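Local structure of fumarate lyase (Mesorhizobium sp., 3C8T) at residues Glu128-Ala133 against Phe341-Leu346; Gly243-Leu248 against Tyr337-Met342; Ala293-Asn298 against Phe329-Gly334; Met371-His376 against His383-Leu388. The protein belongs to the fumarate lyase superfamily, whose members are largely helical and assemble as tetramers round a core of long helix bundles. All blocks are in the same frame, centred on the assembly; numbering follows the deposited sequence. Where two conformers were deposited one is given.

Interactions 1, 2 and 3 all draw on the long helix 315-344 of the central helical domain, which meets helix 104-140 in interaction 1, helix 229-255 in interaction 2 and helix 284-306 in interaction 3. The centres of interactions 1 and 2 lie about 9 Å apart and the two contacts touch; the centre of interaction 3 is about 12 Å from that of interaction 2, further back along the same helix. In sequence, interaction 1 spans the longest loop, and interactions 2 and 3 fall successively within it. Interaction 4 follows later, in the C-terminal helical region, with its centre about 42 to 50 Å from the centres of the others. One helix thus ties three partners into the bundle, while the C-terminal helices pack locally.

Interaction 1: Glu128-Ala133 against Phe341-Leu346; sequences ESVRKA and FMLGGL
Ala133 of helix 104-140 packs against Leu343 and Gly344, in the last turn of helix 315-344, joining two helices of the long bundle that forms the centre of a fumarate lyase subunit. The contact across the two segments is apolar, apart from one bridging water. Ala133 CB lies against the backbone of Gly344, 3.8 Å from Gly344 N, and is 4.0 Å from Leu343 CB. The CA atoms of Ala133 and Gly344 are 5.0 Å apart. One turn earlier, Val130 CG1 meets Leu343 CD1 at 4.2 Å, the leucine branch reaching it by running on anti to CA (chi2 165°). The same leucine also touches Leu248 and Ile252 of helix 229-255.

The charged groups belong to the other side of helix 104-140. Glu128 and Arg131, one turn apart, form a salt bridge: OE1 and OE2 of Glu128 both stand 2.8 Å from Arg131 NH1, and OE1 takes the hydrogen bond (153°) through its syn lone pair, in the guanidinium plane. NE of the arginine is paired with Asp172 on helix 160-185.

The polar link between the segments is a water that donates to two main-chain oxygens, Ala133 O and Leu343 O, each 2.7 Å away.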
loop_
_atom_site.group_PDB
_atom_site.type_symbol
_atom_site.label_atom_id
_atom_site.label_comp_id
_atom_site.label_asym_id
_atom_site.label_seq_id
_atom_site.Cartn_x
_atom_site.Cartn_y
_atom_site.Cartn_z
ATOM N N GLU A 128 6.131 -25.608 9.829
ATOM C CA GLU A 128 6.929 -26.789 10.197
ATOM C C GLU A 128 7.311 -27.711 9.006
ATOM O O GLU A 128 8.453 -28.148 8.944
ATOM C CB GLU A 128 6.255 -27.582 11.331
ATOM C CG GLU A 128 6.032 -26.720 12.603
ATOM C CD GLU A 128 7.324 -26.006 13.095
ATOM O OE1 GLU A 128 7.467 -24.770 12.946
ATOM O OE2 GLU A 128 8.211 -26.704 13.626
ATOM N N SER A 129 6.394 -27.999 8.074
ATOM C CA SER A 129 6.794 -28.686 6.842
ATOM C C SER A 129 7.800 -27.902 6.021
ATOM O O SER A 129 8.714 -28.501 5.463
ATOM C CB SER A 129 5.611 -29.015 5.923
ATOM O OG SER A 129 4.591 -29.630 6.652
ATOM N N VAL A 130 7.606 -26.584 5.895
ATOM C CA VAL A 130 8.580 -25.726 5.183
ATOM C C VAL A 130 9.998 -25.892 5.789
ATOM O O VAL A 130 10.966 -26.177 5.054
ATOM C CB VAL A 130 8.121 -24.216 5.012
ATOM C CG1 VAL A 130 9.259 -23.327 4.448
ATOM C CG2 VAL A 130 6.957 -24.152 4.058
ATOM N N ARG A 131 10.092 -25.738 7.118
ATOM C CA ARG A 131 11.362 -25.892 7.843
ATOM C C ARG A 131 11.966 -27.289 7.597
ATOM O O ARG A 131 13.165 -27.395 7.313
ATOM C CB ARG A 131 11.193 -25.624 9.345
ATOM C CG ARG A 131 10.756 -24.210 9.652
ATOM C CD ARG A 131 10.262 -24.059 11.078
ATOM N NE ARG A 131 11.379 -24.029 12.013
ATOM C CZ ARG A 131 11.289 -24.345 13.306
ATOM N NH1 ARG A 131 10.118 -24.730 13.826
ATOM N NH2 ARG A 131 12.372 -24.266 14.087
ATOM N N LYS A 132 11.146 -28.340 7.679
ATOM C CA LYS A 132 11.633 -29.701 7.379
ATOM C C LYS A 132 12.240 -29.855 5.981
ATOM O O LYS A 132 13.348 -30.394 5.837
ATOM C CB LYS A 132 10.541 -30.750 7.596
ATOM C CG LYS A 132 10.497 -31.242 9.028
ATOM C CD LYS A 132 9.263 -32.133 9.325
ATOM C CE LYS A 132 8.366 -31.509 10.435
ATOM N NZ LYS A 132 7.678 -32.596 11.245
ATOM N N ALA A 133 11.529 -29.405 4.948
ATOM C CA ALA A 133 12.057 -29.519 3.597
ATOM C C ALA A 133 13.309 -28.650 3.388
ATOM O O ALA A 133 14.209 -29.032 2.645
ATOM C CB ALA A 133 10.968 -29.218 2.561
ATOM N N PHE A 341 5.458 -28.084 -1.172
ATOM C CA PHE A 341 5.480 -28.948 -2.324
ATOM C C PHE A 341 6.743 -28.756 -3.161
ATOM O O PHE A 341 7.407 -29.727 -3.503
ATOM C CB PHE A 341 4.244 -28.663 -3.174
ATOM C CG PHE A 341 4.230 -29.399 -4.477
ATOM C CD1 PHE A 341 3.883 -30.757 -4.515
ATOM C CD2 PHE A 341 4.534 -28.747 -5.658
ATOM C CE1 PHE A 341 3.878 -31.462 -5.726
ATOM C CE2 PHE A 341 4.527 -29.444 -6.871
ATOM C CZ PHE A 341 4.203 -30.808 -6.899
ATOM N N MET A 342 7.071 -27.496 -3.467
ATOM C CA MET A 342 8.185 -27.156 -4.321
ATOM C C MET A 342 9.514 -27.533 -3.685
ATOM O O MET A 342 10.363 -28.132 -4.347
ATOM C CB MET A 342 8.145 -25.676 -4.736
ATOM C CG MET A 342 9.455 -25.107 -5.382
ATOM S SD MET A 342 9.273 -23.369 -5.814
ATOM C CE MET A 342 9.530 -22.537 -4.203
ATOM N N LEU A 343 9.683 -27.178 -2.420
ATOM C CA LEU A 343 10.924 -27.405 -1.679
ATOM C C LEU A 343 11.083 -28.863 -1.303
ATOM O O LEU A 343 12.216 -29.379 -1.227
ATOM C CB LEU A 343 10.966 -26.541 -0.401
ATOM C CG LEU A 343 11.097 -25.040 -0.647
ATOM C CD1 LEU A 343 10.758 -24.229 0.629
ATOM C CD2 LEU A 343 12.509 -24.690 -1.217
ATOM N N GLY A 344 9.953 -29.522 -1.055
ATOM C CA GLY A 344 9.961 -30.928 -0.748
ATOM C C GLY A 344 10.478 -31.740 -1.924
ATOM O O GLY A 344 11.246 -32.694 -1.715
ATOM N N GLY A 345 10.072 -31.389 -3.147
ATOM C CA GLY A 345 10.530 -32.087 -4.353
ATOM C C GLY A 345 11.498 -31.312 -5.239
ATOM O O GLY A 345 11.677 -31.664 -6.414
ATOM N N LEU A 346 12.149 -30.270 -4.700
ATOM C CA LEU A 346 13.067 -29.445 -5.528
ATOM C C LEU A 346 14.143 -30.309 -6.259
ATOM O O LEU A 346 14.783 -31.141 -5.617
ATOM C CB LEU A 346 13.728 -28.358 -4.660
ATOM C CG LEU A 346 14.410 -27.220 -5.414
ATOM C CD1 LEU A 346 13.333 -26.409 -6.160
ATOM C CD2 LEU A 346 15.282 -26.372 -4.480
HETATM O O HOH W 1 13.387 -30.720 0.751
#

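Interaction 2: Gly243-Leu248 against Tyr337-Met342; sequences GSLGKL and YQAEFM
Leu245 and Ala339 meet methyl to methyl where helix 229-255 faces helix 315-344. Leu245 sets its CG anti to the carbonyl carbon (chi1 -66°), and from there its CD2 branch extends across to the CB of Ala339. The CD2 to CB distance is 3.4 Å, a tight contact. The CA atoms of these two residues, the closest CA pair of the two segments, are 7.2 Å apart.

One turn further along each helix, the side chains of Leu248 and Met342 run past each other in opposite directions, so that the contact is between their ends, Leu248 CD1 and Met342 CE, at 3.6 Å. Leu248 holds CG between its backbone N and carbonyl carbon (chi1 66°). The methionine is extended as far as its sulfur and then bends at chi3 (80°), which carries CE round to the leucine methyl.

Phe171 of helix 160-185 and Ile289 of helix 284-306 also touch Leu245, while Trp167 covers part of Leu248. Nearby, Lys247 NZ pairs with Asp251 and bonds to His309 O and Phe311 O of a second subunit. The buried leucine, alanine and methionine packing is the apolar interior of the helical bundle characteristic of the fumarate lyase superfamily.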
loop_
_atom_site.group_PDB
_atom_site.type_symbol
_atom_site.label_atom_id
_atom_site.label_comp_id
_atom_site.label_asym_id
_atom_site.label_seq_id
_atom_site.Cartn_x
_atom_site.Cartn_y
_atom_site.Cartn_z
ATOM N N GLY A 243 6.618 -12.702 2.735
ATOM C CA GLY A 243 7.831 -12.059 2.262
ATOM C C GLY A 243 9.003 -12.990 2.202
ATOM O O GLY A 243 9.754 -12.930 1.241
ATOM N N SER A 244 9.173 -13.834 3.224
ATOM C CA SER A 244 10.260 -14.816 3.238
ATOM C C SER A 244 10.058 -15.880 2.178
ATOM O O SER A 244 11.020 -16.318 1.584
ATOM C CB SER A 244 10.437 -15.477 4.617
ATOM O OG SER A 244 10.742 -14.505 5.617
ATOM N N LEU A 245 8.819 -16.304 1.946
ATOM C CA LEU A 245 8.520 -17.158 0.778
ATOM C C LEU A 245 8.859 -16.464 -0.550
ATOM O O LEU A 245 9.479 -17.067 -1.429
ATOM C CB LEU A 245 7.081 -17.594 0.792
ATOM C CG LEU A 245 6.705 -18.516 1.941
ATOM C CD1 LEU A 245 5.210 -18.695 1.927
ATOM C CD2 LEU A 245 7.436 -19.885 1.801
ATOM N N GLY A 246 8.460 -15.192 -0.708
ATOM C CA GLY A 246 8.866 -14.464 -1.895
ATOM C C GLY A 246 10.367 -14.453 -2.198
ATOM O O GLY A 246 10.742 -14.515 -3.351
ATOM N N LYS A 247 11.216 -14.325 -1.167
ATOM C CA LYS A 247 12.670 -14.261 -1.336
ATOM C C LYS A 247 13.207 -15.545 -1.985
ATOM O O LYS A 247 13.955 -15.490 -2.956
ATOM C CB LYS A 247 13.352 -14.004 0.028
ATOM C CG LYS A 247 14.887 -13.771 -0.072
ATOM C CD LYS A 247 15.711 -15.097 0.089
ATOM C CE LYS A 247 17.228 -14.860 0.225
ATOM N NZ LYS A 247 17.907 -14.519 -1.055
ATOM N N LEU A 248 12.806 -16.705 -1.446
ATOM C CA LEU A 248 13.250 -17.971 -1.972
ATOM C C LEU A 248 12.633 -18.277 -3.311
ATOM O O LEU A 248 13.267 -18.951 -4.125
ATOM C CB LEU A 248 13.028 -19.105 -0.977
ATOM C CG LEU A 248 11.693 -19.649 -0.482
ATOM C CD1 LEU A 248 11.002 -20.537 -1.529
ATOM C CD2 LEU A 248 11.997 -20.452 0.791
ATOM N N TYR A 337 1.687 -23.789 1.274
ATOM C CA TYR A 337 1.528 -25.132 0.711
ATOM C C TYR A 337 2.320 -25.305 -0.607
ATOM O O TYR A 337 2.945 -26.356 -0.854
ATOM C CB TYR A 337 0.049 -25.585 0.544
ATOM C CG TYR A 337 0.051 -26.876 -0.236
ATOM C CD1 TYR A 337 -0.238 -26.882 -1.609
ATOM C CD2 TYR A 337 0.494 -28.080 0.369
ATOM C CE1 TYR A 337 -0.138 -28.067 -2.366
ATOM C CE2 TYR A 337 0.582 -29.265 -0.368
ATOM C CZ TYR A 337 0.275 -29.250 -1.728
ATOM O OH TYR A 337 0.388 -30.396 -2.471
ATOM N N GLN A 338 2.292 -24.281 -1.450
ATOM C CA GLN A 338 3.090 -24.289 -2.693
ATOM C C GLN A 338 4.578 -24.435 -2.386
ATOM O O GLN A 338 5.262 -25.201 -3.049
ATOM C CB GLN A 338 2.845 -23.034 -3.531
ATOM C CG GLN A 338 1.483 -22.986 -4.194
ATOM C CD GLN A 338 1.215 -24.237 -5.035
ATOM O OE1 GLN A 338 2.067 -24.670 -5.790
ATOM N NE2 GLN A 338 0.044 -24.820 -4.881
ATOM N N ALA A 339 5.054 -23.740 -1.349
ATOM C CA ALA A 339 6.467 -23.863 -0.896
ATOM C C ALA A 339 6.817 -25.240 -0.327
ATOM O O ALA A 339 7.880 -25.770 -0.661
ATOM C CB ALA A 339 6.825 -22.786 0.076
ATOM N N GLU A 340 5.948 -25.803 0.522
ATOM C CA GLU A 340 6.091 -27.209 1.010
ATOM C C GLU A 340 6.319 -28.190 -0.174
ATOM O O GLU A 340 7.201 -29.019 -0.156
ATOM C CB GLU A 340 4.818 -27.714 1.742
ATOM C CG GLU A 340 4.525 -27.218 3.143
ATOM C CD GLU A 340 3.186 -27.768 3.668
ATOM O OE1 GLU A 340 3.150 -28.953 4.082
ATOM O OE2 GLU A 340 2.173 -27.026 3.683
ATOM N N PHE A 341 5.458 -28.084 -1.172
ATOM C CA PHE A 341 5.480 -28.948 -2.324
ATOM C C PHE A 341 6.743 -28.756 -3.161
ATOM O O PHE A 341 7.407 -29.727 -3.503
ATOM C CB PHE A 341 4.244 -28.663 -3.174
ATOM C CG PHE A 341 4.230 -29.399 -4.477
ATOM C CD1 PHE A 341 3.883 -30.757 -4.515
ATOM C CD2 PHE A 341 4.534 -28.747 -5.658
ATOM C CE1 PHE A 341 3.878 -31.462 -5.726
ATOM C CE2 PHE A 341 4.527 -29.444 -6.871
ATOM C CZ PHE A 341 4.203 -30.808 -6.899
ATOM N N MET A 342 7.071 -27.496 -3.467
ATOM C CA MET A 342 8.185 -27.156 -4.321
ATOM C C MET A 342 9.514 -27.533 -3.685
ATOM O O MET A 342 10.363 -28.132 -4.347
ATOM C CB MET A 342 8.145 -25.676 -4.736
ATOM C CG MET A 342 9.455 -25.107 -5.382
ATOM S SD MET A 342 9.273 -23.369 -5.814
ATOM C CE MET A 342 9.530 -22.537 -4.203
#

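Interaction 3: Ala293-Asn298 against Phe329-Gly334; sequences ARIVRN and FAVASG
Val331 and Ala332 are the residues of 329-334 that meet Ile295 and Val296 on helix 284-306. The two helical segments run nearly antiparallel, their N-to-C directions 151° apart and their axes 9.2 Å from each other at closest approach.

At the start of 329-334, Phe329 is turned from 293-298 and packs instead on Thr234 and Leu238 of helix 229-255 and on Ile116 and Ile123 of helix 104-140. Two residues on, Val331 faces the contact with both methyls. Its CG1, anti to the backbone N, meets CG2 of Val296 at 3.5 Å, the two valines sliding past each other in opposite directions. Its other branch, CG2, stands 4.2 Å from CG2 of Ile295, while Phe12 also touches both Val331 and Ile295. Ala332 follows: Val296 CG2 lies 3.9 Å from its backbone N and 4.2 Å from its CB, so one valine methyl sits against both successive residues of the opposing helix. Then Ser333 turns to other partners, its OG hydrogen-bonding with Asp14 OD2 and with NE of Arg126.

On the other side of helix 284-306, Arg297 NH2 donates to Asn298 OD1 at 3.1 Å, nearly straight at 168° and in the guanidinium plane, though the donor is tilted 30° from the carbonyl plane. The same guanidinium forms salt bridges with Asp305 of the second and third subunits. Here Val296 packs within the subunit while Arg297 is bound across the interface to other subunits, in keeping with the tetrameric core helix bundle of the fumarate lyase superfamily.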
loop_
_atom_site.group_PDB
_atom_site.type_symbol
_atom_site.label_atom_id
_atom_site.label_comp_id
_atom_site.label_asym_id
_atom_site.label_seq_id
_atom_site.Cartn_x
_atom_site.Cartn_y
_atom_site.Cartn_z
ATOM N N ALA A 293 2.290 -13.274 -2.054
ATOM C CA ALA A 293 3.004 -12.411 -1.136
ATOM C C ALA A 293 2.596 -10.950 -1.189
ATOM O O ALA A 293 2.483 -10.301 -0.144
ATOM C CB ALA A 293 4.506 -12.537 -1.340
ATOM N N ARG A 294 2.394 -10.420 -2.392
ATOM C CA ARG A 294 1.880 -9.054 -2.558
ATOM C C ARG A 294 0.433 -8.897 -2.101
ATOM O O ARG A 294 0.053 -7.816 -1.652
ATOM C CB ARG A 294 1.897 -8.634 -4.037
ATOM C CG ARG A 294 3.143 -8.120 -4.558
ATOM C CD ARG A 294 4.310 -8.995 -4.194
ATOM N NE ARG A 294 5.562 -8.396 -4.645
ATOM C CZ ARG A 294 6.346 -8.957 -5.555
ATOM N NH1 ARG A 294 5.999 -10.120 -6.086
ATOM N NH2 ARG A 294 7.474 -8.362 -5.932
ATOM N N ILE A 295 -0.389 -9.935 -2.288
ATOM C CA ILE A 295 -1.798 -9.884 -1.904
ATOM C C ILE A 295 -1.922 -9.932 -0.368
ATOM O O ILE A 295 -2.742 -9.211 0.234
ATOM C CB ILE A 295 -2.596 -11.074 -2.495
ATOM C CG1 ILE A 295 -2.649 -11.044 -4.028
ATOM C CG2 ILE A 295 -3.993 -11.158 -1.868
ATOM C CD1 ILE A 295 -3.187 -9.790 -4.567
ATOM N N VAL A 296 -1.123 -10.791 0.263
ATOM C CA VAL A 296 -1.051 -10.849 1.740
ATOM C C VAL A 296 -0.548 -9.507 2.292
ATOM O O VAL A 296 -1.135 -8.963 3.207
ATOM C CB VAL A 296 -0.152 -12.014 2.242
ATOM C CG1 VAL A 296 -0.192 -12.078 3.786
ATOM C CG2 VAL A 296 -0.666 -13.321 1.683
ATOM N N ARG A 297 0.512 -8.955 1.691
ATOM C CA ARG A 297 0.961 -7.612 2.041
ATOM C C ARG A 297 -0.204 -6.613 1.993
ATOM O O ARG A 297 -0.358 -5.808 2.890
ATOM C CB ARG A 297 2.088 -7.160 1.122
ATOM C CG ARG A 297 2.622 -5.723 1.409
ATOM C CD ARG A 297 3.343 -5.125 0.156
ATOM N NE ARG A 297 2.357 -4.769 -0.872
ATOM C CZ ARG A 297 2.588 -4.525 -2.171
ATOM N NH1 ARG A 297 3.813 -4.570 -2.699
ATOM N NH2 ARG A 297 1.541 -4.260 -2.957
ATOM N N ASN A 298 -1.013 -6.660 0.939
ATOM C CA ASN A 298 -2.194 -5.782 0.838
ATOM C C ASN A 298 -3.192 -6.053 1.965
ATOM O O ASN A 298 -3.761 -5.126 2.513
ATOM C CB ASN A 298 -2.910 -5.998 -0.491
ATOM C CG ASN A 298 -2.236 -5.278 -1.649
ATOM O OD1 ASN A 298 -1.210 -4.563 -1.489
ATOM N ND2 ASN A 298 -2.811 -5.455 -2.830
ATOM N N PHE A 329 -5.425 -15.233 5.514
ATOM C CA PHE A 329 -5.203 -16.624 5.951
ATOM C C PHE A 329 -5.206 -17.631 4.818
ATOM O O PHE A 329 -4.348 -18.493 4.776
ATOM C CB PHE A 329 -6.202 -17.076 7.046
ATOM C CG PHE A 329 -5.693 -16.871 8.475
ATOM C CD1 PHE A 329 -4.839 -17.800 9.076
ATOM C CD2 PHE A 329 -6.062 -15.741 9.209
ATOM C CE1 PHE A 329 -4.382 -17.622 10.398
ATOM C CE2 PHE A 329 -5.580 -15.526 10.510
ATOM C CZ PHE A 329 -4.753 -16.476 11.115
ATOM N N ALA A 330 -6.188 -17.526 3.932
ATOM C CA ALA A 330 -6.338 -18.429 2.815
ATOM C C ALA A 330 -5.145 -18.372 1.862
ATOM O O ALA A 330 -4.604 -19.418 1.461
ATOM C CB ALA A 330 -7.633 -18.108 2.057
ATOM N N VAL A 331 -4.766 -17.155 1.467
ATOM C CA VAL A 331 -3.637 -16.935 0.565
ATOM C C VAL A 331 -2.293 -17.297 1.237
ATOM O O VAL A 331 -1.460 -17.988 0.639
ATOM C CB VAL A 331 -3.606 -15.480 0.074
ATOM C CG1 VAL A 331 -2.331 -15.230 -0.769
ATOM C CG2 VAL A 331 -4.889 -15.134 -0.705
ATOM N N ALA A 332 -2.075 -16.863 2.478
ATOM C CA ALA A 332 -0.816 -17.244 3.109
ATOM C C ALA A 332 -0.652 -18.762 3.271
ATOM O O ALA A 332 0.435 -19.289 3.116
ATOM C CB ALA A 332 -0.615 -16.518 4.473
ATOM N N SER A 333 -1.745 -19.444 3.587
ATOM C CA SER A 333 -1.779 -20.887 3.662
ATOM C C SER A 333 -1.509 -21.558 2.328
ATOM O O SER A 333 -0.820 -22.581 2.270
ATOM C CB SER A 333 -3.147 -21.355 4.201
ATOM O OG SER A 333 -3.100 -22.702 4.680
ATOM N N GLY A 334 -2.070 -21.013 1.252
ATOM C CA GLY A 334 -1.872 -21.605 -0.072
ATOM C C GLY A 334 -0.465 -21.471 -0.587
ATOM O O GLY A 334 0.080 -22.415 -1.160
#

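Interaction 4: Met371-His376 against His383-Leu388; sequences MALAPH and HDIVYL
Segments 371-376 and 383-388 lie on consecutive helices, 366-377 and 379-395, with only a short turn between them. The first is kinked: Pro375 N has no hydrogen to give to the preceding turn, and His376 N bonds to Leu373 O, three residues back, at 2.7 Å. The second segment keeps regular helical bonds, such as Tyr387 N to His383 O at 3.0 Å.

Leu373 carries the contact from its side, and a single methyl, CD2, does the touching. With CG anti to the backbone N (chi1 -173°), the side chain reaches across to Ile385 and Val386. It crosses the isoleucine at about a right angle, CD2 being 4.0 Å from Ile385 CG2 and 4.1 Å from both its CB and CD1, so the methyl rests against the branched part of that side chain. The two successive helices thus pack on each other in the C-terminal helical region, which is related to that of adenylosuccinate lyases and lies far from the central bundle. Val386 adds its CG2 methyl, 4.2 Å from Leu373 CD2, and also packs back on Ala366 and Met370 of the first helix. Val410 of helix 408-414 touches both Leu373 and Ile385, bringing a third helix to this apolar cluster.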
loop_
_atom_site.group_PDB
_atom_site.type_symbol
_atom_site.label_atom_id
_atom_site.label_comp_id
_atom_site.label_asym_id
_atom_site.label_seq_id
_atom_site.Cartn_x
_atom_site.Cartn_y
_atom_site.Cartn_z
ATOM N N MET A 371 44.365 -12.580 -0.724
ATOM C CA MET A 371 44.585 -13.093 0.645
ATOM C C MET A 371 45.953 -13.785 0.738
ATOM O O MET A 371 46.733 -13.558 1.654
ATOM C CB MET A 371 43.447 -14.068 1.040
ATOM C CG MET A 371 43.505 -14.697 2.468
ATOM S SD MET A 371 42.522 -16.228 2.659
ATOM C CE MET A 371 43.158 -17.184 1.258
ATOM N N ALA A 372 46.239 -14.651 -0.225
ATOM C CA ALA A 372 47.500 -15.393 -0.198
ATOM C C ALA A 372 48.735 -14.540 -0.505
ATOM O O ALA A 372 49.836 -14.839 -0.042
ATOM C CB ALA A 372 47.444 -16.577 -1.149
ATOM N N LEU A 373 48.547 -13.499 -1.303
ATOM C CA LEU A 373 49.635 -12.694 -1.794
ATOM C C LEU A 373 50.039 -11.632 -0.767
ATOM O O LEU A 373 51.224 -11.423 -0.541
ATOM C CB LEU A 373 49.267 -12.049 -3.152
ATOM C CG LEU A 373 50.372 -11.279 -3.911
ATOM C CD1 LEU A 373 51.648 -12.144 -4.178
ATOM C CD2 LEU A 373 49.856 -10.702 -5.200
ATOM N N ALA A 374 49.044 -10.992 -0.147
ATOM C CA ALA A 374 49.235 -9.920 0.848
ATOM C C ALA A 374 50.416 -10.083 1.830
ATOM O O ALA A 374 51.201 -9.149 1.994
ATOM C CB ALA A 374 47.942 -9.663 1.603
ATOM N N PRO A 375 50.541 -11.244 2.502
ATOM C CA PRO A 375 51.739 -11.374 3.348
ATOM C C PRO A 375 53.092 -11.133 2.640
ATOM O O PRO A 375 54.071 -10.845 3.332
ATOM C CB PRO A 375 51.662 -12.819 3.874
ATOM C CG PRO A 375 50.232 -13.162 3.831
ATOM C CD PRO A 375 49.666 -12.428 2.620
ATOM N N HIS A 376 53.140 -11.246 1.305
ATOM C CA HIS A 376 54.396 -11.106 0.555
ATOM C C HIS A 376 54.610 -9.688 0.044
ATOM O O HIS A 376 55.711 -9.134 0.138
ATOM C CB HIS A 376 54.461 -12.087 -0.629
ATOM C CG HIS A 376 54.383 -13.521 -0.222
ATOM N ND1 HIS A 376 55.497 -14.264 0.110
ATOM C CD2 HIS A 376 53.319 -14.349 -0.071
ATOM C CE1 HIS A 376 55.123 -15.485 0.456
ATOM N NE2 HIS A 376 53.807 -15.562 0.354
ATOM N N HIS A 383 46.242 -6.441 -3.797
ATOM C CA HIS A 383 45.013 -6.043 -4.492
ATOM C C HIS A 383 45.259 -5.458 -5.886
ATOM O O HIS A 383 44.591 -5.837 -6.856
ATOM C CB HIS A 383 44.215 -5.066 -3.646
ATOM C CG HIS A 383 42.937 -4.644 -4.284
ATOM N ND1 HIS A 383 42.871 -3.630 -5.222
ATOM C CD2 HIS A 383 41.671 -5.104 -4.130
ATOM C CE1 HIS A 383 41.617 -3.481 -5.615
ATOM N NE2 HIS A 383 40.871 -4.369 -4.975
ATOM N N ASP A 384 46.229 -4.560 -6.000
ATOM C CA ASP A 384 46.535 -3.980 -7.308
ATOM C C ASP A 384 47.046 -4.989 -8.327
ATOM O O ASP A 384 46.593 -4.977 -9.475
ATOM C CB ASP A 384 47.473 -2.769 -7.198
ATOM C CG ASP A 384 46.772 -1.539 -6.593
ATOM O OD1 ASP A 384 45.766 -1.071 -7.167
ATOM O OD2 ASP A 384 47.238 -1.036 -5.548
ATOM N N ILE A 385 47.944 -5.874 -7.904
ATOM C CA ILE A 385 48.513 -6.916 -8.791
ATOM C C ILE A 385 47.425 -7.850 -9.370
ATOM O O ILE A 385 47.401 -8.121 -10.577
ATOM C CB ILE A 385 49.618 -7.742 -8.038
ATOM C CG1 ILE A 385 50.817 -6.834 -7.729
ATOM C CG2 ILE A 385 50.027 -9.009 -8.832
ATOM C CD1 ILE A 385 51.831 -7.383 -6.713
ATOM N N VAL A 386 46.532 -8.316 -8.490
ATOM C CA VAL A 386 45.519 -9.306 -8.839
ATOM C C VAL A 386 44.415 -8.659 -9.652
ATOM O O VAL A 386 43.880 -9.289 -10.564
ATOM C CB VAL A 386 44.895 -9.994 -7.578
ATOM C CG1 VAL A 386 43.685 -10.918 -7.970
ATOM C CG2 VAL A 386 45.943 -10.764 -6.754
ATOM N N TYR A 387 44.035 -7.421 -9.317
ATOM C CA TYR A 387 43.024 -6.722 -10.129
ATOM C C TYR A 387 43.548 -6.483 -11.569
ATOM O O TYR A 387 42.816 -6.642 -12.540
ATOM C CB TYR A 387 42.549 -5.419 -9.466
ATOM N N LEU A 388 44.827 -6.146 -11.688
ATOM C CA LEU A 388 45.530 -6.120 -12.964
ATOM C C LEU A 388 45.519 -7.486 -13.666
ATOM O O LEU A 388 45.272 -7.569 -14.881
ATOM C CB LEU A 388 46.976 -5.643 -12.750
ATOM C CG LEU A 388 47.892 -5.465 -13.974
ATOM C CD1 LEU A 388 47.295 -4.521 -15.020
ATOM C CD2 LEU A 388 49.305 -5.016 -13.590
#